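Long-range contacts in beta-1,4-mannanase (Caldicellulosiruptor saccharolyticus, PDB 1PMH), which forms a family 27 carbohydrate-binding module that binds mannohexaose and probably helps direct the mannanase, which hydrolyses beta-1,4-mannan, to its substrate: residues 87-92 against 101-106; 122-127 against 136-141; 158-163 against 173-178. All coordinates share one frame; numbering follows the deposited sequence.

Contact 1. Residues 87-92 against 101-106. Unlike the reference sequence in segment 101-106: Ala104 (reference Pro). With BMA (beta-D-mannopyranose), chain B; BMA (beta-D-mannopyranose), chain C.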
loop_
_atom_site.group_PDB
_atom_site.type_symbol
_atom_site.label_atom_id
_atom_site.label_comp_id
_atom_site.label_asym_id
_atom_site.label_seq_id
_atom_site.Cartn_x
_atom_site.Cartn_y
_atom_site.Cartn_z
ATOM N N PHE A 87 -6.827 -3.255 -1.021
ATOM C CA PHE A 87 -6.241 -2.220 -0.174
ATOM C C PHE A 87 -6.970 -0.911 -0.389
ATOM O O PHE A 87 -7.636 -0.714 -1.420
ATOM C CB PHE A 87 -4.750 -2.055 -0.489
ATOM C CG PHE A 87 -4.519 -1.513 -1.866
ATOM C CD1 PHE A 87 -4.489 -0.131 -2.077
ATOM C CD2 PHE A 87 -4.475 -2.358 -2.958
ATOM C CE1 PHE A 87 -4.446 0.377 -3.340
ATOM C CE2 PHE A 87 -4.410 -1.819 -4.255
ATOM C CZ PHE A 87 -4.378 -0.466 -4.426
ATOM N N GLU A 88 -6.796 -0.003 0.581
ATOM C CA GLU A 88 -7.220 1.381 0.461
ATOM C C GLU A 88 -5.994 2.255 0.683
ATOM O O GLU A 88 -5.231 2.051 1.618
ATOM C CB GLU A 88 -8.300 1.719 1.513
ATOM C CG GLU A 88 -9.584 0.913 1.364
ATOM C CD GLU A 88 -10.654 1.243 2.393
ATOM O OE1 GLU A 88 -11.136 2.376 2.343
ATOM O OE2 GLU A 88 -11.059 0.345 3.170
HETATM N N MSE A 89 -5.893 3.277 -0.149
HETATM C CA MSE A 89 -4.793 4.235 -0.119
HETATM C C MSE A 89 -5.370 5.626 -0.073
HETATM O O MSE A 89 -6.319 5.920 -0.797
HETATM C CB MSE A 89 -3.972 3.998 -1.369
HETATM C CG MSE A 89 -2.803 4.865 -1.514
HETATM SE SE MSE A 89 -1.934 4.584 -3.246
HETATM C CE MSE A 89 -1.665 2.922 -3.174
ATOM N N PHE A 90 -4.787 6.501 0.752
ATOM C CA PHE A 90 -5.314 7.833 1.015
ATOM C C PHE A 90 -4.187 8.847 0.846
ATOM O O PHE A 90 -3.149 8.698 1.483
ATOM C CB PHE A 90 -5.872 7.975 2.451
ATOM C CG PHE A 90 -6.878 6.912 2.830
ATOM C CD1 PHE A 90 -6.489 5.644 3.151
ATOM C CD2 PHE A 90 -8.215 7.224 2.886
ATOM C CE1 PHE A 90 -7.399 4.660 3.447
ATOM C CE2 PHE A 90 -9.146 6.238 3.189
ATOM C CZ PHE A 90 -8.718 4.965 3.449
ATOM N N ILE A 91 -4.438 9.913 0.100
ATOM C CA ILE A 91 -3.449 10.981 -0.043
ATOM C C ILE A 91 -4.190 12.292 0.205
ATOM O O ILE A 91 -5.194 12.555 -0.441
ATOM C CB ILE A 91 -2.784 11.019 -1.437
ATOM C CG1 ILE A 91 -2.378 9.621 -1.925
ATOM C CG2 ILE A 91 -1.598 11.949 -1.368
ATOM C CD1 ILE A 91 -3.384 8.898 -2.809
ATOM N N PRO A 92 -3.702 13.147 1.118
ATOM C CA PRO A 92 -4.344 14.463 1.356
ATOM C C PRO A 92 -4.568 15.173 0.014
ATOM O O PRO A 92 -3.629 15.457 -0.723
ATOM C CB PRO A 92 -3.327 15.182 2.222
ATOM C CG PRO A 92 -2.610 14.148 2.904
ATOM C CD PRO A 92 -2.544 12.971 2.019
ATOM N N GLY A 101 3.311 16.649 -11.265
ATOM C CA GLY A 101 3.521 15.267 -11.648
ATOM C C GLY A 101 2.510 14.340 -11.012
ATOM O O GLY A 101 1.363 14.688 -10.845
ATOM N N GLY A 102 2.929 13.119 -10.721
ATOM C CA GLY A 102 2.059 12.122 -10.129
ATOM C C GLY A 102 2.910 10.977 -9.654
ATOM O O GLY A 102 4.112 11.119 -9.556
ATOM N N PHE A 103 2.289 9.892 -9.268
ATOM C CA PHE A 103 3.047 8.745 -8.827
ATOM C C PHE A 103 2.430 7.463 -9.347
ATOM O O PHE A 103 1.280 7.409 -9.745
ATOM C CB PHE A 103 3.252 8.736 -7.297
ATOM C CG PHE A 103 2.046 8.373 -6.469
ATOM C CD1 PHE A 103 1.810 7.076 -6.114
ATOM C CD2 PHE A 103 1.180 9.348 -5.993
ATOM C CE1 PHE A 103 0.737 6.707 -5.354
ATOM C CE2 PHE A 103 0.106 8.990 -5.214
ATOM C CZ PHE A 103 -0.113 7.659 -4.917
ATOM N N ALA A 104 3.254 6.428 -9.324
ATOM C CA ALA A 104 2.860 5.071 -9.669
ATOM C C ALA A 104 2.929 4.209 -8.421
ATOM O O ALA A 104 3.684 4.490 -7.490
ATOM C CB ALA A 104 3.799 4.533 -10.739
ATOM N N TYR A 105 2.179 3.135 -8.406
ATOM C CA TYR A 105 2.305 2.128 -7.384
ATOM C C TYR A 105 2.142 0.752 -7.996
ATOM O O TYR A 105 1.533 0.558 -9.059
ATOM C CB TYR A 105 1.378 2.348 -6.183
ATOM C CG TYR A 105 -0.056 2.058 -6.521
ATOM C CD1 TYR A 105 -0.555 0.791 -6.380
ATOM C CD2 TYR A 105 -0.912 3.025 -7.012
ATOM C CE1 TYR A 105 -1.868 0.475 -6.734
ATOM C CE2 TYR A 105 -2.218 2.751 -7.352
ATOM C CZ TYR A 105 -2.680 1.453 -7.273
ATOM O OH TYR A 105 -3.965 1.108 -7.601
ATOM N N LYS A 106 2.708 -0.223 -7.300
ATOM C CA LYS A 106 2.574 -1.640 -7.628
ATOM C C LYS A 106 2.294 -2.413 -6.351
ATOM O O LYS A 106 2.791 -2.063 -5.297
ATOM C CB LYS A 106 3.811 -2.201 -8.303
ATOM C CG LYS A 106 4.303 -1.441 -9.508
ATOM C CD LYS A 106 5.386 -2.168 -10.276
ATOM C CE LYS A 106 5.725 -1.494 -11.605
ATOM N NZ LYS A 106 6.771 -2.291 -12.330
HETATM C C1 BMA B . 10.099 -1.274 -12.523
HETATM C C2 BMA B . 10.105 -1.366 -11.028
HETATM C C3 BMA B . 11.140 -2.417 -10.639
HETATM C C4 BMA B . 10.858 -3.727 -11.394
HETATM C C5 BMA B . 10.694 -3.489 -12.880
HETATM C C6 BMA B . 10.257 -4.776 -13.558
HETATM O O2 BMA B . 8.829 -1.760 -10.574
HETATM O O3 BMA B . 11.147 -2.543 -9.211
HETATM O O4 BMA B . 11.990 -4.550 -11.328
HETATM O O5 BMA B . 9.722 -2.508 -13.122
HETATM O O6 BMA B . 10.320 -4.576 -14.926
HETATM C C1 BMA C . 8.619 2.234 -15.928
HETATM C C2 BMA C . 7.826 0.959 -16.091
HETATM C C3 BMA C . 7.867 0.204 -14.771
HETATM C C4 BMA C . 9.264 0.134 -14.234
HETATM C C5 BMA C . 9.953 1.504 -14.170
HETATM C C6 BMA C . 11.386 1.483 -13.705
HETATM O O2 BMA C . 8.436 0.158 -17.086
HETATM O O3 BMA C . 7.229 -1.065 -14.863
HETATM O O4 BMA C . 9.120 -0.358 -12.922
HETATM O O5 BMA C . 9.924 2.085 -15.464
HETATM O O6 BMA C . 12.156 0.589 -14.479
#

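Contact 2. Residues 122-127 against 136-141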
loop_
_atom_site.group_PDB
_atom_site.type_symbol
_atom_site.label_atom_id
_atom_site.label_comp_id
_atom_site.label_asym_id
_atom_site.label_seq_id
_atom_site.Cartn_x
_atom_site.Cartn_y
_atom_site.Cartn_z
ATOM N N ILE A 122 -0.841 8.475 -11.155
ATOM C CA ILE A 122 -1.872 8.846 -10.196
ATOM C C ILE A 122 -1.687 10.313 -9.807
ATOM O O ILE A 122 -0.596 10.750 -9.412
ATOM C CB ILE A 122 -1.766 7.974 -8.914
ATOM C CG1 ILE A 122 -1.987 6.505 -9.249
ATOM C CG2 ILE A 122 -2.717 8.426 -7.825
ATOM C CD1 ILE A 122 -3.358 6.157 -9.796
ATOM N N THR A 123 -2.794 11.044 -9.904
ATOM C CA THR A 123 -2.874 12.418 -9.444
ATOM C C THR A 123 -4.094 12.583 -8.534
ATOM O O THR A 123 -4.814 11.625 -8.296
ATOM C CB THR A 123 -2.975 13.391 -10.625
ATOM O OG1 THR A 123 -4.193 13.124 -11.326
ATOM C CG2 THR A 123 -1.833 13.183 -11.620
ATOM N N ALA A 124 -4.333 13.799 -8.050
ATOM C CA ALA A 124 -5.323 13.997 -6.989
ATOM C C ALA A 124 -6.735 13.631 -7.422
ATOM O O ALA A 124 -7.550 13.330 -6.555
ATOM C CB ALA A 124 -5.300 15.428 -6.465
ATOM N N ASN A 125 -7.046 13.666 -8.709
ATOM C CA ASN A 125 -8.380 13.361 -9.174
ATOM C C ASN A 125 -8.591 11.871 -9.477
ATOM O O ASN A 125 -9.634 11.481 -9.984
ATOM C CB ASN A 125 -8.819 14.352 -10.265
ATOM C CG ASN A 125 -9.018 15.774 -9.703
ATOM O OD1 ASN A 125 -9.604 15.968 -8.628
ATOM N ND2 ASN A 125 -8.502 16.769 -10.417
ATOM N N ALA A 126 -7.612 11.018 -9.184
ATOM C CA ALA A 126 -7.805 9.569 -9.201
ATOM C C ALA A 126 -8.796 9.144 -8.138
ATOM O O ALA A 126 -9.031 9.830 -7.140
ATOM C CB ALA A 126 -6.452 8.875 -8.979
ATOM N N GLY A 127 -9.363 7.958 -8.334
ATOM C CA GLY A 127 -10.211 7.371 -7.317
ATOM C C GLY A 127 -11.380 8.251 -6.970
ATOM O O GLY A 127 -12.060 8.707 -7.889
ATOM N N ASP A 136 -9.965 16.626 3.185
ATOM C CA ASP A 136 -10.226 15.847 2.005
ATOM C C ASP A 136 -9.053 14.955 1.616
ATOM O O ASP A 136 -7.908 15.414 1.722
ATOM C CB ASP A 136 -10.619 16.754 0.829
ATOM C CG ASP A 136 -11.909 17.485 1.051
ATOM O OD1 ASP A 136 -12.835 16.925 1.680
ATOM O OD2 ASP A 136 -12.033 18.646 0.636
ATOM N N TYR A 137 -9.359 13.766 1.095
ATOM C CA TYR A 137 -8.375 12.822 0.634
ATOM C C TYR A 137 -8.743 12.288 -0.736
ATOM O O TYR A 137 -9.917 12.010 -1.011
ATOM C CB TYR A 137 -8.301 11.619 1.570
ATOM C CG TYR A 137 -7.734 12.005 2.920
ATOM C CD1 TYR A 137 -8.533 12.511 3.951
ATOM C CD2 TYR A 137 -6.386 11.912 3.180
ATOM C CE1 TYR A 137 -7.988 12.911 5.152
ATOM C CE2 TYR A 137 -5.810 12.311 4.373
ATOM C CZ TYR A 137 -6.625 12.844 5.373
ATOM O OH TYR A 137 -6.082 13.262 6.560
ATOM N N THR A 138 -7.724 12.065 -1.560
ATOM C CA THR A 138 -7.820 11.160 -2.707
ATOM C C THR A 138 -7.764 9.749 -2.178
ATOM O O THR A 138 -6.830 9.424 -1.442
ATOM C CB THR A 138 -6.592 11.407 -3.602
ATOM O OG1 THR A 138 -6.544 12.769 -4.016
ATOM C CG2 THR A 138 -6.550 10.467 -4.775
ATOM N N VAL A 139 -8.764 8.931 -2.520
ATOM C CA VAL A 139 -8.833 7.567 -2.037
ATOM C C VAL A 139 -8.874 6.606 -3.201
ATOM O O VAL A 139 -9.705 6.701 -4.111
ATOM C CB VAL A 139 -10.076 7.399 -1.181
ATOM C CG1 VAL A 139 -10.194 5.954 -0.678
ATOM C CG2 VAL A 139 -10.061 8.400 -0.008
ATOM N N ILE A 140 -7.949 5.658 -3.172
ATOM C CA ILE A 140 -7.810 4.574 -4.149
ATOM C C ILE A 140 -8.126 3.298 -3.414
ATOM O O ILE A 140 -7.502 2.967 -2.425
ATOM C CB ILE A 140 -6.413 4.553 -4.745
ATOM C CG1 ILE A 140 -6.225 5.845 -5.538
ATOM C CG2 ILE A 140 -6.207 3.326 -5.646
ATOM C CD1 ILE A 140 -4.863 6.086 -6.020
ATOM N N HIS A 141 -9.121 2.595 -3.916
ATOM C CA HIS A 141 -9.575 1.348 -3.318
ATOM C C HIS A 141 -9.661 0.336 -4.440
ATOM O O HIS A 141 -10.518 0.450 -5.325
ATOM C CB HIS A 141 -10.944 1.551 -2.671
ATOM C CG HIS A 141 -11.473 0.362 -1.947
ATOM N ND1 HIS A 141 -12.730 0.345 -1.382
ATOM C CD2 HIS A 141 -10.902 -0.815 -1.618
ATOM C CE1 HIS A 141 -12.839 -0.747 -0.644
ATOM N NE2 HIS A 141 -11.839 -1.553 -0.934
#

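Contact 3. Residues 158-163 against 173-178. With CA (calcium ion), chain D; BMA (beta-D-mannopyranose), chain B.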
loop_
_atom_site.group_PDB
_atom_site.type_symbol
_atom_site.label_atom_id
_atom_site.label_comp_id
_atom_site.label_asym_id
_atom_site.label_seq_id
_atom_site.Cartn_x
_atom_site.Cartn_y
_atom_site.Cartn_z
ATOM N N LEU A 158 4.516 -9.428 1.074
ATOM C CA LEU A 158 3.703 -8.529 0.251
ATOM C C LEU A 158 4.461 -7.216 0.200
ATOM O O LEU A 158 4.879 -6.709 1.237
ATOM C CB LEU A 158 2.353 -8.357 0.914
ATOM C CG LEU A 158 1.283 -7.560 0.230
ATOM C CD1 LEU A 158 0.867 -8.116 -1.094
ATOM C CD2 LEU A 158 0.094 -7.411 1.163
ATOM N N VAL A 159 4.579 -6.674 -1.014
ATOM C CA VAL A 159 5.293 -5.443 -1.248
ATOM C C VAL A 159 4.383 -4.444 -1.938
ATOM O O VAL A 159 3.713 -4.775 -2.919
ATOM C CB VAL A 159 6.565 -5.666 -2.051
ATOM C CG1 VAL A 159 7.258 -4.345 -2.386
ATOM C CG2 VAL A 159 7.519 -6.604 -1.307
ATOM N N PHE A 160 4.403 -3.226 -1.404
ATOM C CA PHE A 160 3.841 -2.066 -2.065
ATOM C C PHE A 160 4.999 -1.185 -2.527
ATOM O O PHE A 160 5.810 -0.769 -1.719
ATOM C CB PHE A 160 2.953 -1.243 -1.149
ATOM C CG PHE A 160 1.646 -1.896 -0.837
ATOM C CD1 PHE A 160 1.579 -2.912 0.059
ATOM C CD2 PHE A 160 0.468 -1.459 -1.456
ATOM C CE1 PHE A 160 0.366 -3.562 0.368
ATOM C CE2 PHE A 160 -0.728 -2.060 -1.169
ATOM C CZ PHE A 160 -0.735 -3.103 -0.256
ATOM N N GLN A 161 5.083 -0.978 -3.847
ATOM C CA GLN A 161 6.052 -0.099 -4.430
ATOM C C GLN A 161 5.377 1.227 -4.748
ATOM O O GLN A 161 4.290 1.237 -5.274
ATOM C CB GLN A 161 6.654 -0.708 -5.680
ATOM C CG GLN A 161 7.716 0.178 -6.309
ATOM C CD GLN A 161 8.342 -0.524 -7.494
ATOM O OE1 GLN A 161 8.021 -0.213 -8.656
ATOM N NE2 GLN A 161 9.212 -1.467 -7.236
ATOM N N PHE A 162 6.060 2.334 -4.437
ATOM C CA PHE A 162 5.624 3.656 -4.800
ATOM C C PHE A 162 6.721 4.281 -5.617
ATOM O O PHE A 162 7.893 4.164 -5.262
ATOM C CB PHE A 162 5.370 4.496 -3.548
ATOM C CG PHE A 162 4.262 3.994 -2.712
ATOM C CD1 PHE A 162 4.464 3.020 -1.750
ATOM C CD2 PHE A 162 2.969 4.502 -2.879
ATOM C CE1 PHE A 162 3.393 2.530 -1.015
ATOM C CE2 PHE A 162 1.916 3.968 -2.128
ATOM C CZ PHE A 162 2.158 3.034 -1.200
ATOM N N ALA A 163 6.377 5.037 -6.649
ATOM C CA ALA A 163 7.410 5.726 -7.425
ATOM C C ALA A 163 6.898 7.066 -7.884
ATOM O O ALA A 163 5.932 7.167 -8.631
ATOM C CB ALA A 163 7.869 4.900 -8.643
ATOM N N ILE A 173 1.239 9.437 2.682
ATOM C CA ILE A 173 0.336 8.555 1.964
ATOM C C ILE A 173 -0.048 7.508 3.003
ATOM O O ILE A 173 0.821 6.985 3.702
ATOM C CB ILE A 173 1.006 7.891 0.765
ATOM C CG1 ILE A 173 1.409 8.918 -0.288
ATOM C CG2 ILE A 173 0.069 6.820 0.147
ATOM C CD1 ILE A 173 2.146 8.395 -1.507
ATOM N N TYR A 174 -1.337 7.210 3.123
ATOM C CA TYR A 174 -1.786 6.232 4.100
ATOM C C TYR A 174 -2.260 4.979 3.390
ATOM O O TYR A 174 -2.867 5.029 2.321
ATOM C CB TYR A 174 -2.910 6.759 4.987
ATOM C CG TYR A 174 -2.636 8.055 5.696
ATOM C CD1 TYR A 174 -2.749 9.275 5.044
ATOM C CD2 TYR A 174 -2.305 8.081 7.062
ATOM C CE1 TYR A 174 -2.522 10.488 5.716
ATOM C CE2 TYR A 174 -2.051 9.292 7.707
ATOM C CZ TYR A 174 -2.157 10.483 7.050
ATOM O OH TYR A 174 -1.952 11.695 7.662
ATOM N N LEU A 175 -2.023 3.853 4.019
ATOM C CA LEU A 175 -2.590 2.580 3.628
ATOM C C LEU A 175 -3.467 2.064 4.748
ATOM O O LEU A 175 -3.162 2.213 5.934
ATOM C CB LEU A 175 -1.543 1.532 3.334
ATOM C CG LEU A 175 -0.733 1.705 2.103
ATOM C CD1 LEU A 175 0.345 0.621 2.053
ATOM C CD2 LEU A 175 -1.592 1.617 0.848
ATOM N N ASP A 176 -4.557 1.411 4.382
ATOM C CA ASP A 176 -5.394 0.741 5.386
ATOM C C ASP A 176 -6.094 -0.428 4.709
ATOM O O ASP A 176 -6.206 -0.515 3.483
ATOM C CB ASP A 176 -6.407 1.707 6.010
ATOM C CG ASP A 176 -6.876 1.341 7.408
ATOM O OD1 ASP A 176 -6.485 0.287 7.933
ATOM O OD2 ASP A 176 -7.650 2.101 7.995
ATOM N N ASN A 177 -6.624 -1.299 5.566
ATOM C CA ASN A 177 -7.486 -2.389 5.096
ATOM C C ASN A 177 -6.852 -3.162 3.950
ATOM O O ASN A 177 -7.479 -3.431 2.915
ATOM C CB ASN A 177 -8.860 -1.852 4.751
ATOM C CG ASN A 177 -9.568 -1.323 5.978
ATOM O OD1 ASN A 177 -9.356 -1.812 7.089
ATOM N ND2 ASN A 177 -10.405 -0.334 5.807
ATOM N N VAL A 178 -5.606 -3.559 4.194
ATOM C CA VAL A 178 -4.931 -4.441 3.235
ATOM C C VAL A 178 -5.394 -5.847 3.568
ATOM O O VAL A 178 -5.185 -6.305 4.669
ATOM C CB VAL A 178 -3.413 -4.283 3.366
ATOM C CG1 VAL A 178 -2.715 -5.307 2.468
ATOM C CG2 VAL A 178 -2.990 -2.831 3.043
HETATM CA CA CA D . -7.570 0.712 10.133
HETATM C C1 BMA B . 10.099 -1.274 -12.523
HETATM C C2 BMA B . 10.105 -1.366 -11.028
HETATM C C3 BMA B . 11.140 -2.417 -10.639
HETATM C C4 BMA B . 10.858 -3.727 -11.394
HETATM C C5 BMA B . 10.694 -3.489 -12.880
HETATM C C6 BMA B . 10.257 -4.776 -13.558
HETATM O O2 BMA B . 8.829 -1.760 -10.574
HETATM O O3 BMA B . 11.147 -2.543 -9.211
HETATM O O4 BMA B . 11.990 -4.550 -11.328
HETATM O O5 BMA B . 9.722 -2.508 -13.122
HETATM O O6 BMA B . 10.320 -4.576 -14.926
HETATM O O HOH W 1 -9.360 -0.623 9.496
#

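Contact 1. Residues 87-92 against 101-106
Strand 87-92, carrying Phe87, Met89 and Ile91, runs nearly antiparallel (160°) to strand 102-106 of the opposite sheet, which carries Phe103 and Tyr105. With 11.7 Å between the axes and no hydrogen bond across, side chains alone bridge the gap. Met89, a selenomethionine, lies between the rings of Phe103 and Tyr105. Its chain runs extended as far as SE and bends only at chi3 (-55°), which brings CE over one face of Tyr105. There CE lies 3.8 Å from Tyr105 CG and 14° off the ring normal, a CH-pi contact. SE meets Phe103 in the plane of the ring at its edge, 3.9 Å from Phe103 CZ. Ile91 reaches the same ring tip to tip, its CD1 4.1 Å from Phe103 CZ. Phe87 and Tyr105 also meet tip to tip, CZ of Phe87 3.5 Å from CE1 of Tyr105; the Tyr105 hydroxyl lies at the edge of the Phe87 ring, in its plane, and is hydrogen-bonded to Glu119. On the outer side of strand 102-106, Lys106 NZ donates hydrogen bonds to O2 of the chain B mannose (2.8 Å), weakly to its O5, and to O3 (2.9 Å) and O4 of the chain C mannose, and forms a salt bridge with Glu115. Two facing antiparallel sheets packed in this way make a jelly-roll beta-sandwich, here with glycan on the outer face of one.

Contact 2. Residues 122-127 against 136-141
The type I turn from Thr123 to Ala126, part of the link between the two sheets of the sandwich, is tied to strand 136-141 through Thr138. Within the turn, Ala126 N bonds Thr123 O at 3.0 Å. Thr138 holds the turn at Ala124: with OG1 beside the backbone N and anti to the carbonyl carbon (chi1 -58°), the hydroxyl donates to Ala124 O at 2.8 Å. It arrives in the carbonyl plane on a lone pair, the C=O...OG1 angle being 117°. The other branch, CG2, packs against the turn backbone, 3.5 Å from Ala126 O. With an alanine here, both branches would be gone, which would probably leave Ala124 O without this hydroxyl donor and open a gap between turn and strand. Nearer the core, Ile122 and Ile140 reach toward each other tip to tip, CG2 of Ile122 lying 3.7 Å from CD1 of Ile140. Ala126 CB touches the same methyl more distantly, at 4.4 Å. Where the chain leaves the turn, Gly127 has a positive phi of 58°, and its CA makes a CH...O contact of 3.3 Å with Val139 O. Ala124 CB also packs on helix 93-98, at Tyr93, Phe96 and Ser97. Ile122 is hydrogen-bonded through its backbone to Phe103, and Lys128 through its backbone to Val139; the arrangement is that of a connection from one sheet of the sandwich to the other, leading into the hairpin of strands 128-132 and 135-145.

Contact 3. Residues 158-163 against 173-178
Leu175 is the knob of this contact, and the rings of Phe160 and Phe162 form the hollow that receives it. Strands 158-163 and 173-178 belong to opposite sheets, their axes 11.5 Å apart and inclined at 154°. The methyl Leu175 CD1 sits over the centre of one face of Phe160, 4.1 Å from the ring centroid and 12° off its normal, a CH-pi contact. The same methyl lies at the edge of Phe162, 4.4 Å from its CZ, so one ring offers a face and the other a rim. Val178 is forked against the tip of Phe160. Its CG1 is anti to the backbone N (chi1 174°) while CG2 lies beside that N, and each methyl rests 4.0 Å from Phe160 CZ. CG1 also meets Leu158 CD2 at 3.7 Å, the two side chains passing in opposite directions, as do those of Ile173 and Phe162, where CG2 meets CE2.

The outward sides carry the polar sites. Gln161 OE1 accepts a bond from O2 of the chain B mannose at 2.6 Å, and its NE2 donates to O3 of that sugar at 3.0 Å, a paired grip on adjacent hydroxyls, consistent with a role in recognising the sugar. On the far sheet, both carboxylate oxygens of Asp176 bind the calcium ion, OD1 at 2.5 Å, with Asp10, Glu12, Asn44 and Tyr46 completing the protein ligands. Asn177 OD1 holds the water that is also bound to the metal. Shape fit and dispersion thus join the sheets, while directional bonds and charge, turned outward, serve sugar on one sheet and metal on the other.

Overall arrangement
Contacts 1 and 3 are two cross-sections of one buried core. Strands 84-92 and 172-181 are neighbours in one sheet, strands 102-109 and 153-165 in the other, and both contacts span the space between them without a hydrogen bond between the sheets. Contact 3 lies close to the centre of the chain; contact 1 lies farther out, on the same side of the centre as contact 2. Contact 2 is different in kind: it is mostly buried but reaches the surface, at Thr123 and Gly127, uses backbone carbonyls and a threonine hydroxyl, and joins a loop to strand 135-145, the neighbour of strand 84-92. Contacts 1 and 3 each send one residue to the same mannose, whereas contact 2 has no part in the glycan or calcium sites.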